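Local atomic coordinates of lipoprotein (Actinomyces odontolyticus, PDB entry 3UP9), a protein that probably binds L-methionine outside the cell membrane as the lipid-anchored, substrate-binding component of an amino-acid uptake system. Residues 178-186 with 234-242. Sequence-based numbering, arbitrary orientation.
Sequences AQEGGKTIS and KTWSDGSVI
An Asx turn at D238–S240, in the loop leaving helix 226-235, meets the first turn of helix 185-188, with I185 N donating to S240 OG and S186 N to D238 O. The bond from I185 N to S240 OG is nearly straight (3.0 Å, N-H...O 170°); that from S186 N to D238 O, also 3.0 Å, is more bent at 144°. S240 OG also donates to D238 OD1 at 2.7 Å, so the hydroxyl accepts from the helix start and donates to the carboxylate. S240 N closes the turn on D238 OD1 at 2.8 Å; both donors approach from one face of the carboxylate, the hydroxyl from well above its plane. A chi1 of 55° folds the D238 carboxylate back over its own turn, bringing OD1 to S240 N and leaving OD2 facing T184 CG2 at 3.4 Å. T184 itself is the N-cap, its OG1 accepting from G187 N. Farther along, W236 NE1 donates to Q179 OE1 at 2.8 Å; OE1 lies a little off the indole plane, and NE1 approaches from above the carbonyl plane, not on a lone pair. Because the indole N-H can only donate, it sets which way round the amide sits; consistently, Q179 NE2 donates to a water that donates to D238 OD2. OE1 is also hydrogen-bonded to S16 OG. V241 CG2 and T235 CG2 pack on opposite indole faces. This polar contact joins the C-terminal loop to the segment following ligand-pocket residues N174 and N176, in a two-lobed periplasmic-binding-protein fold of the NlpA family.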
# COMPACT_ATOMS: atom_id res chain seq x y z
N ALA A 178 3.98 7.80 2.20
CA ALA A 178 4.36 9.05 1.54
C ALA A 178 3.24 10.06 1.79
O ALA A 178 3.53 11.19 2.07
CB ALA A 178 4.60 8.85 0.03
N GLN A 179 1.99 9.61 1.71
CA GLN A 179 0.83 10.47 1.92
C GLN A 179 0.81 11.05 3.32
O GLN A 179 0.66 12.25 3.48
CB GLN A 179 -0.47 9.72 1.66
CG GLN A 179 -0.80 9.36 0.20
CD GLN A 179 -1.49 10.47 -0.55
OE1 GLN A 179 -2.63 10.84 -0.24
NE2 GLN A 179 -0.78 11.07 -1.52
N GLU A 180 0.96 10.19 4.33
CA GLU A 180 1.05 10.62 5.71
C GLU A 180 2.14 11.66 5.87
O GLU A 180 1.93 12.59 6.58
CB GLU A 180 1.36 9.45 6.65
CG GLU A 180 0.16 8.63 7.11
CD GLU A 180 -0.90 9.50 7.70
OE1 GLU A 180 -0.67 10.13 8.76
OE2 GLU A 180 -1.96 9.59 7.03
N GLY A 181 3.29 11.51 5.18
CA GLY A 181 4.40 12.46 5.29
C GLY A 181 4.37 13.75 4.48
O GLY A 181 5.40 14.46 4.39
N GLY A 182 3.22 14.06 3.87
CA GLY A 182 3.07 15.27 3.06
C GLY A 182 3.77 15.14 1.71
O GLY A 182 4.09 16.11 1.08
N LYS A 183 4.01 13.94 1.26
CA LYS A 183 4.74 13.76 0.02
C LYS A 183 3.83 13.27 -1.12
O LYS A 183 2.79 12.68 -0.88
CB LYS A 183 5.91 12.81 0.29
CG LYS A 183 6.81 13.39 1.38
CD LYS A 183 8.12 12.66 1.50
CE LYS A 183 8.99 13.32 2.55
NZ LYS A 183 8.67 14.75 2.64
N THR A 184 4.19 13.56 -2.35
CA THR A 184 3.45 13.08 -3.49
C THR A 184 4.43 12.49 -4.53
O THR A 184 5.61 12.75 -4.47
CB THR A 184 2.63 14.25 -4.10
OG1 THR A 184 3.54 15.13 -4.77
CG2 THR A 184 1.77 15.04 -3.02
N ILE A 185 3.94 11.73 -5.49
CA ILE A 185 4.76 11.19 -6.57
C ILE A 185 5.26 12.31 -7.45
O ILE A 185 6.44 12.46 -7.70
CB ILE A 185 4.01 10.09 -7.36
CG1 ILE A 185 4.04 8.79 -6.54
CG2 ILE A 185 4.60 9.86 -8.76
CD1 ILE A 185 5.40 8.13 -6.37
N SER A 186 4.36 13.13 -7.93
CA SER A 186 4.75 14.16 -8.85
C SER A 186 5.80 15.08 -8.22
O SER A 186 6.76 15.50 -8.89
CB SER A 186 3.53 14.96 -9.25
OG SER A 186 3.93 16.10 -9.93
N LYS A 234 -10.30 13.09 -9.01
CA LYS A 234 -10.40 14.47 -8.57
C LYS A 234 -9.45 14.71 -7.43
O LYS A 234 -8.78 15.70 -7.41
CB LYS A 234 -11.84 14.86 -8.16
CG LYS A 234 -12.83 15.01 -9.33
CD LYS A 234 -14.15 15.68 -8.92
CE LYS A 234 -15.26 14.73 -8.44
NZ LYS A 234 -16.57 15.21 -8.99
N THR A 235 -9.38 13.80 -6.48
CA THR A 235 -8.63 14.03 -5.24
C THR A 235 -7.09 13.93 -5.42
O THR A 235 -6.33 14.72 -4.87
CB THR A 235 -9.19 13.08 -4.14
OG1 THR A 235 -10.63 13.22 -4.12
CG2 THR A 235 -8.61 13.38 -2.76
N TRP A 236 -6.65 12.97 -6.23
CA TRP A 236 -5.24 12.74 -6.56
C TRP A 236 -5.01 12.89 -8.02
O TRP A 236 -5.33 11.99 -8.77
CB TRP A 236 -4.83 11.33 -6.15
CG TRP A 236 -4.89 11.15 -4.66
CD1 TRP A 236 -3.92 11.51 -3.73
CD2 TRP A 236 -5.99 10.54 -3.87
NE1 TRP A 236 -4.35 11.21 -2.47
CE2 TRP A 236 -5.59 10.65 -2.48
CE3 TRP A 236 -7.26 9.97 -4.18
CZ2 TRP A 236 -6.40 10.19 -1.44
CZ3 TRP A 236 -8.09 9.54 -3.12
CH2 TRP A 236 -7.66 9.62 -1.79
N SER A 237 -4.49 14.03 -8.46
CA SER A 237 -4.04 14.18 -9.86
C SER A 237 -2.53 14.33 -9.90
O SER A 237 -2.03 14.73 -10.87
CB SER A 237 -4.67 15.42 -10.49
OG SER A 237 -4.70 16.47 -9.55
N ASP A 238 -1.84 14.01 -8.81
CA ASP A 238 -0.38 14.15 -8.64
C ASP A 238 0.29 12.83 -8.87
O ASP A 238 1.40 12.64 -8.39
CB ASP A 238 -0.05 14.58 -7.20
CG ASP A 238 -0.66 13.61 -6.10
OD1 ASP A 238 -0.99 12.43 -6.38
OD2 ASP A 238 -0.81 14.04 -4.93
N GLY A 239 -0.42 11.90 -9.51
CA GLY A 239 0.08 10.54 -9.80
C GLY A 239 0.26 9.56 -8.65
O GLY A 239 0.75 8.45 -8.88
N SER A 240 -0.13 9.93 -7.42
CA SER A 240 0.12 9.07 -6.23
C SER A 240 -0.87 7.93 -6.02
O SER A 240 -0.55 6.91 -5.36
CB SER A 240 0.20 9.89 -4.93
OG SER A 240 1.00 11.03 -5.12
N VAL A 241 -2.05 8.08 -6.59
CA VAL A 241 -3.13 7.11 -6.40
C VAL A 241 -3.82 7.04 -7.75
O VAL A 241 -4.36 8.03 -8.20
CB VAL A 241 -4.13 7.53 -5.30
CG1 VAL A 241 -5.27 6.53 -5.26
CG2 VAL A 241 -3.44 7.72 -3.94
N ILE A 242 -3.79 5.87 -8.38
CA ILE A 242 -4.34 5.68 -9.74
C ILE A 242 -5.47 4.65 -9.65
O ILE A 242 -5.24 3.56 -9.16
CB ILE A 242 -3.21 5.20 -10.70
CG1 ILE A 242 -1.99 6.15 -10.64
CG2 ILE A 242 -3.69 5.01 -12.15
CD1 ILE A 242 -0.84 5.71 -11.55
O HOH W 1 -1.61 13.55 -2.41